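Local coordinates for protein TqaA (Penicillium aethiopicum, PDB 5DLK) that belongs to a nonribosomal peptide synthetase and, as its terminal condensation-like domain, probably closes the finished peptide into a macrocycle, at residues A[89-100]-A[111-119]; A[154-162]-A[172-180]. One frame throughout, in Å; residues are numbered along the deposited sequence.

Contact 1: A[89-100]-A[111-119]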
loop_
_atom_site.group_PDB
_atom_site.type_symbol
_atom_site.label_atom_id
_atom_site.label_comp_id
_atom_site.label_asym_id
_atom_site.label_seq_id
_atom_site.Cartn_x
_atom_site.Cartn_y
_atom_site.Cartn_z
ATOM N N GLN A 89 -4.754 -22.553 6.135
ATOM C CA GLN A 89 -6.016 -22.828 5.468
ATOM C C GLN A 89 -7.113 -21.925 6.029
ATOM O O GLN A 89 -7.862 -21.301 5.274
ATOM C CB GLN A 89 -6.406 -24.299 5.621
ATOM C CG GLN A 89 -7.750 -24.639 5.013
ATOM C CD GLN A 89 -7.741 -24.629 3.500
ATOM O OE1 GLN A 89 -6.958 -25.341 2.867
ATOM N NE2 GLN A 89 -8.628 -23.819 2.905
ATOM N N SER A 90 -7.191 -21.838 7.352
ATOM C CA SER A 90 -8.275 -21.096 7.995
ATOM C C SER A 90 -8.150 -19.590 7.755
ATOM O O SER A 90 -9.159 -18.885 7.664
ATOM C CB SER A 90 -8.307 -21.380 9.499
ATOM O OG SER A 90 -8.663 -22.733 9.733
ATOM N N LEU A 91 -6.915 -19.106 7.670
ATOM C CA LEU A 91 -6.690 -17.695 7.375
ATOM C C LEU A 91 -7.245 -17.338 5.993
ATOM O O LEU A 91 -7.943 -16.328 5.835
ATOM C CB LEU A 91 -5.205 -17.353 7.464
ATOM C CG LEU A 91 -4.896 -15.856 7.340
ATOM C CD1 LEU A 91 -5.355 -15.089 8.578
ATOM C CD2 LEU A 91 -3.408 -15.648 7.094
ATOM N N VAL A 92 -6.961 -18.179 5.004
ATOM C CA VAL A 92 -7.425 -17.945 3.644
ATOM C C VAL A 92 -8.950 -18.098 3.538
ATOM O O VAL A 92 -9.610 -17.340 2.819
ATOM C CB VAL A 92 -6.712 -18.878 2.670
ATOM C CG1 VAL A 92 -7.255 -18.722 1.260
ATOM C CG2 VAL A 92 -5.215 -18.585 2.706
ATOM N N ASP A 93 -9.513 -19.058 4.273
ATOM C CA ASP A 93 -10.966 -19.164 4.410
ATOM C C ASP A 93 -11.592 -17.843 4.870
ATOM O O ASP A 93 -12.610 -17.399 4.333
ATOM C CB ASP A 93 -11.340 -20.269 5.411
ATOM C CG ASP A 93 -10.972 -21.655 4.930
ATOM O OD1 ASP A 93 -10.788 -21.851 3.704
ATOM O OD2 ASP A 93 -10.875 -22.561 5.785
ATOM N N ARG A 94 -10.981 -17.228 5.873
ATOM C CA ARG A 94 -11.525 -16.030 6.500
ATOM C C ARG A 94 -11.492 -14.773 5.615
ATOM O O ARG A 94 -12.425 -13.970 5.654
ATOM C CB ARG A 94 -10.775 -15.755 7.809
ATOM C CG ARG A 94 -11.205 -14.481 8.534
ATOM C CD ARG A 94 -10.509 -14.378 9.879
ATOM N NE ARG A 94 -10.771 -13.123 10.581
ATOM C CZ ARG A 94 -11.909 -12.832 11.209
ATOM N NH1 ARG A 94 -12.049 -11.664 11.826
ATOM N NH2 ARG A 94 -12.915 -13.704 11.215
ATOM N N HIS A 95 -10.431 -14.593 4.827
ATOM C CA HIS A 95 -10.253 -13.335 4.074
ATOM C C HIS A 95 -10.267 -13.542 2.564
ATOM O O HIS A 95 -9.303 -14.051 2.003
ATOM C CB HIS A 95 -8.935 -12.661 4.468
ATOM C CG HIS A 95 -8.846 -12.292 5.918
ATOM N ND1 HIS A 95 -9.532 -11.227 6.459
ATOM C CD2 HIS A 95 -8.122 -12.826 6.932
ATOM C CE1 HIS A 95 -9.248 -11.128 7.744
ATOM N NE2 HIS A 95 -8.395 -12.086 8.057
ATOM N N SER A 96 -11.326 -13.117 1.888
ATOM C CA SER A 96 -11.462 -13.466 0.478
ATOM C C SER A 96 -10.378 -12.832 -0.404
ATOM O O SER A 96 -10.072 -13.354 -1.480
ATOM C CB SER A 96 -12.855 -13.086 -0.036
ATOM O OG SER A 96 -13.022 -11.685 -0.106
ATOM N N ILE A 97 -9.776 -11.727 0.046
ATOM C CA ILE A 97 -8.693 -11.128 -0.730
ATOM C C ILE A 97 -7.513 -12.107 -0.862
ATOM O O ILE A 97 -6.810 -12.097 -1.867
ATOM C CB ILE A 97 -8.201 -9.784 -0.106
ATOM C CG1 ILE A 97 -7.255 -9.053 -1.069
ATOM C CG2 ILE A 97 -7.500 -10.016 1.216
ATOM C CD1 ILE A 97 -7.852 -8.777 -2.413
ATOM N N LEU A 98 -7.327 -12.978 0.132
ATOM C CA LEU A 98 -6.230 -13.947 0.101
ATOM C C LEU A 98 -6.541 -15.129 -0.843
ATOM O O LEU A 98 -5.641 -15.890 -1.209
ATOM C CB LEU A 98 -5.914 -14.454 1.521
ATOM C CG LEU A 98 -5.548 -13.428 2.594
ATOM C CD1 LEU A 98 -5.220 -14.085 3.933
ATOM C CD2 LEU A 98 -4.397 -12.526 2.141
ATOM N N ARG A 99 -7.802 -15.275 -1.254
ATOM C CA ARG A 99 -8.126 -16.278 -2.272
ATOM C C ARG A 99 -8.526 -15.620 -3.571
ATOM O O ARG A 99 -9.356 -16.142 -4.319
ATOM C CB ARG A 99 -9.239 -17.217 -1.795
ATOM C CG ARG A 99 -10.041 -16.722 -0.630
ATOM C CD ARG A 99 -10.940 -17.838 -0.082
ATOM N NE ARG A 99 -11.800 -17.303 0.959
ATOM C CZ ARG A 99 -12.989 -16.770 0.728
ATOM N NH1 ARG A 99 -13.469 -16.734 -0.509
ATOM N NH2 ARG A 99 -13.693 -16.279 1.729
ATOM N N THR A 100 -7.940 -14.457 -3.839
ATOM C CA THR A 100 -8.225 -13.749 -5.073
ATOM C C THR A 100 -7.133 -13.960 -6.122
ATOM O O THR A 100 -5.934 -13.929 -5.825
ATOM C CB THR A 100 -8.414 -12.228 -4.782
ATOM O OG1 THR A 100 -9.540 -12.059 -3.922
ATOM C CG2 THR A 100 -8.665 -11.477 -6.037
ATOM N N GLN A 111 -10.461 -8.897 -10.592
ATOM C CA GLN A 111 -10.105 -9.877 -9.588
ATOM C C GLN A 111 -11.200 -10.953 -9.466
ATOM O O GLN A 111 -12.389 -10.661 -9.444
ATOM C CB GLN A 111 -9.806 -9.189 -8.249
ATOM C CG GLN A 111 -10.910 -8.383 -7.656
ATOM C CD GLN A 111 -10.417 -7.344 -6.636
ATOM O OE1 GLN A 111 -9.630 -7.632 -5.734
ATOM N NE2 GLN A 111 -10.935 -6.133 -6.756
ATOM N N LEU A 112 -10.761 -12.208 -9.481
ATOM C CA LEU A 112 -11.649 -13.354 -9.316
ATOM C C LEU A 112 -11.522 -13.843 -7.886
ATOM O O LEU A 112 -10.459 -14.299 -7.480
ATOM C CB LEU A 112 -11.292 -14.472 -10.303
ATOM C CG LEU A 112 -11.615 -14.292 -11.790
ATOM C CD1 LEU A 112 -10.694 -13.285 -12.474
ATOM C CD2 LEU A 112 -11.565 -15.621 -12.514
ATOM N N VAL A 113 -12.595 -13.713 -7.120
ATOM C CA VAL A 113 -12.615 -14.209 -5.762
ATOM C C VAL A 113 -12.986 -15.688 -5.825
ATOM O O VAL A 113 -14.049 -16.038 -6.312
ATOM C CB VAL A 113 -13.615 -13.456 -4.883
ATOM C CG1 VAL A 113 -13.511 -13.924 -3.443
ATOM C CG2 VAL A 113 -13.378 -11.933 -4.976
ATOM N N LEU A 114 -12.089 -16.541 -5.346
ATOM C CA LEU A 114 -12.327 -17.980 -5.338
ATOM C C LEU A 114 -12.875 -18.459 -3.996
ATOM O O LEU A 114 -12.593 -17.878 -2.951
ATOM C CB LEU A 114 -11.034 -18.722 -5.659
ATOM C CG LEU A 114 -10.369 -18.375 -6.989
ATOM C CD1 LEU A 114 -9.189 -19.326 -7.290
ATOM C CD2 LEU A 114 -11.383 -18.378 -8.129
ATOM N N ALA A 115 -13.661 -19.536 -4.039
ATOM C CA ALA A 115 -14.091 -20.233 -2.838
ATOM C C ALA A 115 -13.798 -21.722 -3.040
ATOM O O ALA A 115 -13.333 -22.124 -4.113
ATOM C CB ALA A 115 -15.578 -19.999 -2.557
ATOM N N ASN A 116 -14.072 -22.524 -2.016
ATOM C CA ASN A 116 -13.700 -23.946 -2.037
ATOM C C ASN A 116 -12.234 -24.100 -2.431
ATOM O O ASN A 116 -11.871 -24.942 -3.258
ATOM C CB ASN A 116 -14.606 -24.726 -2.985
ATOM C CG ASN A 116 -16.054 -24.719 -2.532
ATOM O OD1 ASN A 116 -16.861 -23.904 -2.990
ATOM N ND2 ASN A 116 -16.387 -25.609 -1.601
ATOM N N LEU A 117 -11.408 -23.240 -1.839
ATOM C CA LEU A 117 -9.997 -23.160 -2.172
ATOM C C LEU A 117 -9.157 -23.894 -1.134
ATOM O O LEU A 117 -9.064 -23.455 0.014
ATOM C CB LEU A 117 -9.547 -21.694 -2.270
ATOM C CG LEU A 117 -8.164 -21.542 -2.900
ATOM C CD1 LEU A 117 -8.212 -21.934 -4.365
ATOM C CD2 LEU A 117 -7.646 -20.132 -2.736
ATOM N N ASP A 118 -8.555 -25.009 -1.545
ATOM C CA ASP A 118 -7.632 -25.745 -0.689
ATOM C C ASP A 118 -6.271 -25.065 -0.648
ATOM O O ASP A 118 -5.650 -24.843 -1.684
ATOM C CB ASP A 118 -7.452 -27.192 -1.172
ATOM C CG ASP A 118 -8.754 -27.842 -1.599
ATOM O OD1 ASP A 118 -9.811 -27.500 -1.030
ATOM O OD2 ASP A 118 -8.718 -28.702 -2.510
ATOM N N VAL A 119 -5.806 -24.741 0.551
ATOM C CA VAL A 119 -4.473 -24.187 0.707
ATOM C C VAL A 119 -3.451 -25.318 0.818
ATOM O O VAL A 119 -3.527 -26.148 1.720
ATOM C CB VAL A 119 -4.390 -23.275 1.947
ATOM C CG1 VAL A 119 -2.956 -22.825 2.187
ATOM C CG2 VAL A 119 -5.320 -22.082 1.769
HETATM O O HOH W 1 -5.664 -27.336 3.411
HETATM O O HOH W 2 -9.996 -21.007 1.416
HETATM O O HOH W 3 -10.983 -9.600 -3.784
#
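A chi1 of 177° carries the Gln-89 side chain away from its own N, and a bend at chi2 (72°) then turns the amide off the last turns of helix 81-94 and sets it against the backbone of Leu-117 to Val-119. Both polar atoms of the amide are used: Val-119 N donates to OE1 at 2.7 Å, and NE2 donates to Leu-117 O at 2.9 Å. This second bond lies in the amide plane and in the carbonyl plane of Leu-117, and NE2 also donates to Asp-93 OD1, one turn further on, so three bonds, one to OE1 and two from NE2, fix the rotation of the amide. Next to this amide, CG2 of Val-119 packs against CB of Val-92 at 3.6 Å.

Arg-99 makes the second junction. Its chi1 of 17° is far from staggered, yet the chain runs extended from CG to NE and brings the guanidinium to the helix end. NH1 donates at its edge to Leu-114 O (2.8 Å), while NE reaches Val-92 O (2.9 Å) and NH2 reaches Asp-93 O (3.0 Å). Two carbonyls of the final helical turn are thereby satisfied by a cation, which would probably suit the negative end of the helix dipole; Glu-49 supplies a salt bridge to NH1. Leu-117 CD2 packs on Arg-99 CB at 3.5 Å. In the backbone, Leu-114 N bonds to Arg-99 O at 2.9 Å, and Thr-100 and Val-113 form an antiparallel non-hydrogen-bonded pair, so the chain passes from the helix through the short 3-10 segment 96-98 into the sheet.

Strand 108-115 is the middle of three, between 47-53 and 100-105. Leu-112 packs on Leu-32 and Leu-36 of helix 29-38, while Leu-91 of helix 81-94 meets helix 186-197.

Contact 2: A[154-162]-A[172-180]; sequences SLPVRFTLV and LTIQISHSQ
The antiparallel hairpin of strands 158-163 and 169-177 runs at its end into the Ser-His motif that replaces the His-His of condensation domains, just before the phosphopantetheine-site residue Gly-183. Thr-160 and Thr-173 are a hydrogen-bonded pair: Thr-160 N donates to Thr-173 O at 3.0 Å. In return, Thr-173 N donates to Thr-160 O at 2.8 Å. Their side chains lie alongside each other, and one water hydrogen-bonds to both hydroxyls; Thr-160 OG1 also bonds to Arg-122. The sheet's other face carries Phe-159, whose CG lies anti to the carbonyl carbon (chi1 -58°), bringing CE2 to 3.7 Å from CG2 of Ile-174. Past the strands, the turn from Ser-177 returns Gln-180, whose extended side chain brings its amide to the strand end: OE1 accepts from Ser-177 N at 3.0 Å and touches Val-157 CG2 at 3.5 Å, while NE2 donates to Ile-97 O. Putting an alanine here would probably leave the Ser-177 N-H and the Ile-97 carbonyl without these mates and open a gap beside Val-157. Strand 169-177 is covered on its Thr-173 and Gln-175 face by helix 132-144 and flanked by strand 67-75, whereas Phe-159 packs on Cys-88 and Val-92 of helix 81-94.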
loop_
_atom_site.group_PDB
_atom_site.type_symbol
_atom_site.label_atom_id
_atom_site.label_comp_id
_atom_site.label_asym_id
_atom_site.label_seq_id
_atom_site.Cartn_x
_atom_site.Cartn_y
_atom_site.Cartn_z
ATOM N N SER A 154 -2.369 -16.784 -11.433
ATOM C CA SER A 154 -1.916 -17.621 -10.323
ATOM C C SER A 154 -2.150 -16.896 -9.004
ATOM O O SER A 154 -1.868 -15.696 -8.894
ATOM C CB SER A 154 -0.434 -17.980 -10.497
ATOM O OG SER A 154 0.060 -18.669 -9.360
ATOM N N LEU A 155 -2.693 -17.591 -8.009
ATOM C CA LEU A 155 -2.949 -16.964 -6.716
ATOM C C LEU A 155 -1.655 -16.417 -6.117
ATOM O O LEU A 155 -0.697 -17.170 -5.923
ATOM C CB LEU A 155 -3.581 -17.965 -5.756
ATOM C CG LEU A 155 -4.961 -18.441 -6.198
ATOM C CD1 LEU A 155 -5.239 -19.860 -5.693
ATOM C CD2 LEU A 155 -6.022 -17.477 -5.697
ATOM N N PRO A 156 -1.609 -15.102 -5.838
ATOM C CA PRO A 156 -0.335 -14.598 -5.305
ATOM C C PRO A 156 -0.094 -15.033 -3.867
ATOM O O PRO A 156 1.060 -15.102 -3.472
ATOM C CB PRO A 156 -0.483 -13.064 -5.390
ATOM C CG PRO A 156 -1.525 -12.841 -6.450
ATOM C CD PRO A 156 -2.505 -14.004 -6.254
ATOM N N VAL A 157 -1.150 -15.307 -3.105
ATOM C CA VAL A 157 -0.984 -15.641 -1.692
ATOM C C VAL A 157 -0.732 -17.149 -1.543
ATOM O O VAL A 157 -1.550 -17.985 -1.945
ATOM C CB VAL A 157 -2.185 -15.198 -0.847
ATOM C CG1 VAL A 157 -2.172 -15.851 0.541
ATOM C CG2 VAL A 157 -2.178 -13.657 -0.681
ATOM N N ARG A 158 0.425 -17.480 -0.990
ATOM C CA ARG A 158 0.823 -18.876 -0.828
ATOM C C ARG A 158 1.858 -18.979 0.278
ATOM O O ARG A 158 2.566 -18.010 0.583
ATOM C CB ARG A 158 1.351 -19.449 -2.142
ATOM C CG ARG A 158 2.464 -18.654 -2.802
ATOM C CD ARG A 158 2.763 -19.250 -4.187
ATOM N NE ARG A 158 1.554 -19.252 -4.999
ATOM C CZ ARG A 158 1.267 -20.127 -5.958
ATOM N NH1 ARG A 158 2.102 -21.129 -6.247
ATOM N NH2 ARG A 158 0.118 -19.993 -6.629
ATOM N N PHE A 159 1.932 -20.158 0.889
ATOM C CA PHE A 159 2.669 -20.343 2.133
ATOM C C PHE A 159 3.781 -21.357 1.971
ATOM O O PHE A 159 3.642 -22.320 1.214
ATOM C CB PHE A 159 1.739 -20.825 3.255
ATOM C CG PHE A 159 0.595 -19.904 3.546
ATOM C CD1 PHE A 159 -0.553 -19.937 2.780
ATOM C CD2 PHE A 159 0.674 -19.016 4.604
ATOM C CE1 PHE A 159 -1.632 -19.076 3.056
ATOM C CE2 PHE A 159 -0.392 -18.148 4.892
ATOM C CZ PHE A 159 -1.542 -18.185 4.115
ATOM N N THR A 160 4.875 -21.114 2.685
ATOM C CA THR A 160 6.045 -21.997 2.662
ATOM C C THR A 160 6.436 -22.279 4.100
ATOM O O THR A 160 6.402 -21.398 4.945
ATOM C CB THR A 160 7.244 -21.373 1.900
ATOM O OG1 THR A 160 6.861 -21.052 0.556
ATOM C CG2 THR A 160 8.414 -22.351 1.840
ATOM N N LEU A 161 6.818 -23.521 4.379
ATOM C CA LEU A 161 7.221 -23.913 5.721
ATOM C C LEU A 161 8.531 -24.672 5.603
ATOM O O LEU A 161 8.564 -25.736 4.987
ATOM C CB LEU A 161 6.137 -24.786 6.361
ATOM C CG LEU A 161 6.185 -25.053 7.857
ATOM C CD1 LEU A 161 6.295 -23.738 8.603
ATOM C CD2 LEU A 161 4.916 -25.791 8.267
ATOM N N VAL A 162 9.606 -24.100 6.140
ATOM C CA VAL A 162 10.946 -24.671 5.978
ATOM C C VAL A 162 11.482 -25.077 7.346
ATOM O O VAL A 162 11.622 -24.241 8.233
ATOM C CB VAL A 162 11.902 -23.676 5.283
ATOM C CG1 VAL A 162 13.286 -24.268 5.126
ATOM C CG2 VAL A 162 11.356 -23.293 3.913
ATOM N N LEU A 172 8.284 -19.885 8.592
ATOM C CA LEU A 172 7.020 -19.844 7.875
ATOM C C LEU A 172 7.025 -18.590 7.023
ATOM O O LEU A 172 7.315 -17.524 7.552
ATOM C CB LEU A 172 5.849 -19.813 8.849
ATOM C CG LEU A 172 4.480 -19.423 8.288
ATOM C CD1 LEU A 172 3.920 -20.524 7.416
ATOM C CD2 LEU A 172 3.545 -19.090 9.434
ATOM N N THR A 173 6.747 -18.705 5.723
ATOM C CA THR A 173 6.609 -17.488 4.911
ATOM C C THR A 173 5.233 -17.370 4.255
ATOM O O THR A 173 4.569 -18.358 3.915
ATOM C CB THR A 173 7.711 -17.383 3.824
ATOM O OG1 THR A 173 7.361 -18.153 2.670
ATOM C CG2 THR A 173 9.070 -17.859 4.376
ATOM N N ILE A 174 4.803 -16.121 4.111
ATOM C CA ILE A 174 3.542 -15.793 3.486
ATOM C C ILE A 174 3.858 -14.855 2.333
ATOM O O ILE A 174 4.364 -13.764 2.569
ATOM C CB ILE A 174 2.587 -15.115 4.498
ATOM C CG1 ILE A 174 2.635 -15.863 5.839
ATOM C CG2 ILE A 174 1.178 -14.988 3.932
ATOM C CD1 ILE A 174 1.899 -15.173 6.985
ATOM N N GLN A 175 3.612 -15.288 1.101
ATOM C CA GLN A 175 3.845 -14.435 -0.060
ATOM C C GLN A 175 2.546 -13.728 -0.407
ATOM O O GLN A 175 1.466 -14.268 -0.198
ATOM C CB GLN A 175 4.377 -15.238 -1.245
ATOM C CG GLN A 175 5.794 -15.733 -1.012
ATOM C CD GLN A 175 6.361 -16.475 -2.193
ATOM O OE1 GLN A 175 5.715 -16.605 -3.236
ATOM N NE2 GLN A 175 7.582 -16.974 -2.037
ATOM N N ILE A 176 2.651 -12.500 -0.905
ATOM C CA ILE A 176 1.451 -11.700 -1.109
ATOM C C ILE A 176 1.780 -10.486 -1.992
ATOM O O ILE A 176 2.862 -9.899 -1.902
ATOM C CB ILE A 176 0.833 -11.264 0.262
ATOM C CG1 ILE A 176 -0.504 -10.528 0.078
ATOM C CG2 ILE A 176 1.830 -10.467 1.103
ATOM C CD1 ILE A 176 -1.262 -10.300 1.394
ATOM N N SER A 177 0.830 -10.134 -2.852
ATOM C CA SER A 177 0.913 -8.936 -3.685
ATOM C C SER A 177 0.376 -7.732 -2.901
ATOM O O SER A 177 -0.585 -7.857 -2.150
ATOM C CB SER A 177 0.110 -9.144 -4.981
ATOM O OG SER A 177 -0.084 -7.915 -5.663
ATOM N N HIS A 178 0.976 -6.553 -3.072
ATOM C CA HIS A 178 0.506 -5.367 -2.353
ATOM C C HIS A 178 -0.910 -4.960 -2.824
ATOM O O HIS A 178 -1.580 -4.154 -2.183
ATOM C CB HIS A 178 1.534 -4.223 -2.528
ATOM C CG HIS A 178 1.544 -3.205 -1.428
ATOM N ND1 HIS A 178 0.419 -2.874 -0.683
ATOM C CD2 HIS A 178 2.538 -2.427 -0.940
ATOM C CE1 HIS A 178 0.728 -1.949 0.197
ATOM N NE2 HIS A 178 2.013 -1.644 0.057
ATOM N N SER A 179 -1.394 -5.567 -3.907
ATOM C CA SER A 179 -2.802 -5.397 -4.275
ATOM C C SER A 179 -3.727 -6.017 -3.230
ATOM O O SER A 179 -4.943 -5.823 -3.285
ATOM C CB SER A 179 -3.095 -6.019 -5.644
ATOM O OG SER A 179 -2.852 -7.430 -5.638
ATOM N N GLN A 180 -3.146 -6.741 -2.270
ATOM C CA GLN A 180 -3.933 -7.536 -1.320
ATOM C C GLN A 180 -3.768 -7.116 0.135
ATOM O O GLN A 180 -4.328 -7.751 1.034
ATOM C CB GLN A 180 -3.565 -9.035 -1.465
ATOM C CG GLN A 180 -3.819 -9.584 -2.857
ATOM C CD GLN A 180 -3.245 -10.990 -3.023
ATOM O OE1 GLN A 180 -2.029 -11.168 -3.067
ATOM N NE2 GLN A 180 -4.124 -11.998 -3.079
HETATM O O HOH W 4 3.219 -16.120 -4.668
HETATM O O HOH W 5 -4.274 -14.894 -3.626
HETATM O O HOH W 6 5.441 -18.708 0.768
#

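Overall arrangement
Both contacts are largely buried, but contact 1 reaches the surface at Asp-93 and Asp-118, whereas in contact 2 Arg-158 alone of the touching residues is exposed. Contact 1 joins a helix end to the three-stranded sheet, and much of its polar work is done by side chains gripping backbone carbonyls. Contact 2 is a pairing of strands within the five-stranded sheet, held by backbone bonds and apolar side chains. Helix 81-94 serves both, through its Val-92. The two also touch directly beyond that helix, where Leu-98 O packs on Val-157 CB at 3.5 Å. The centres of contact 1 and contact 2 are about 12 Å apart.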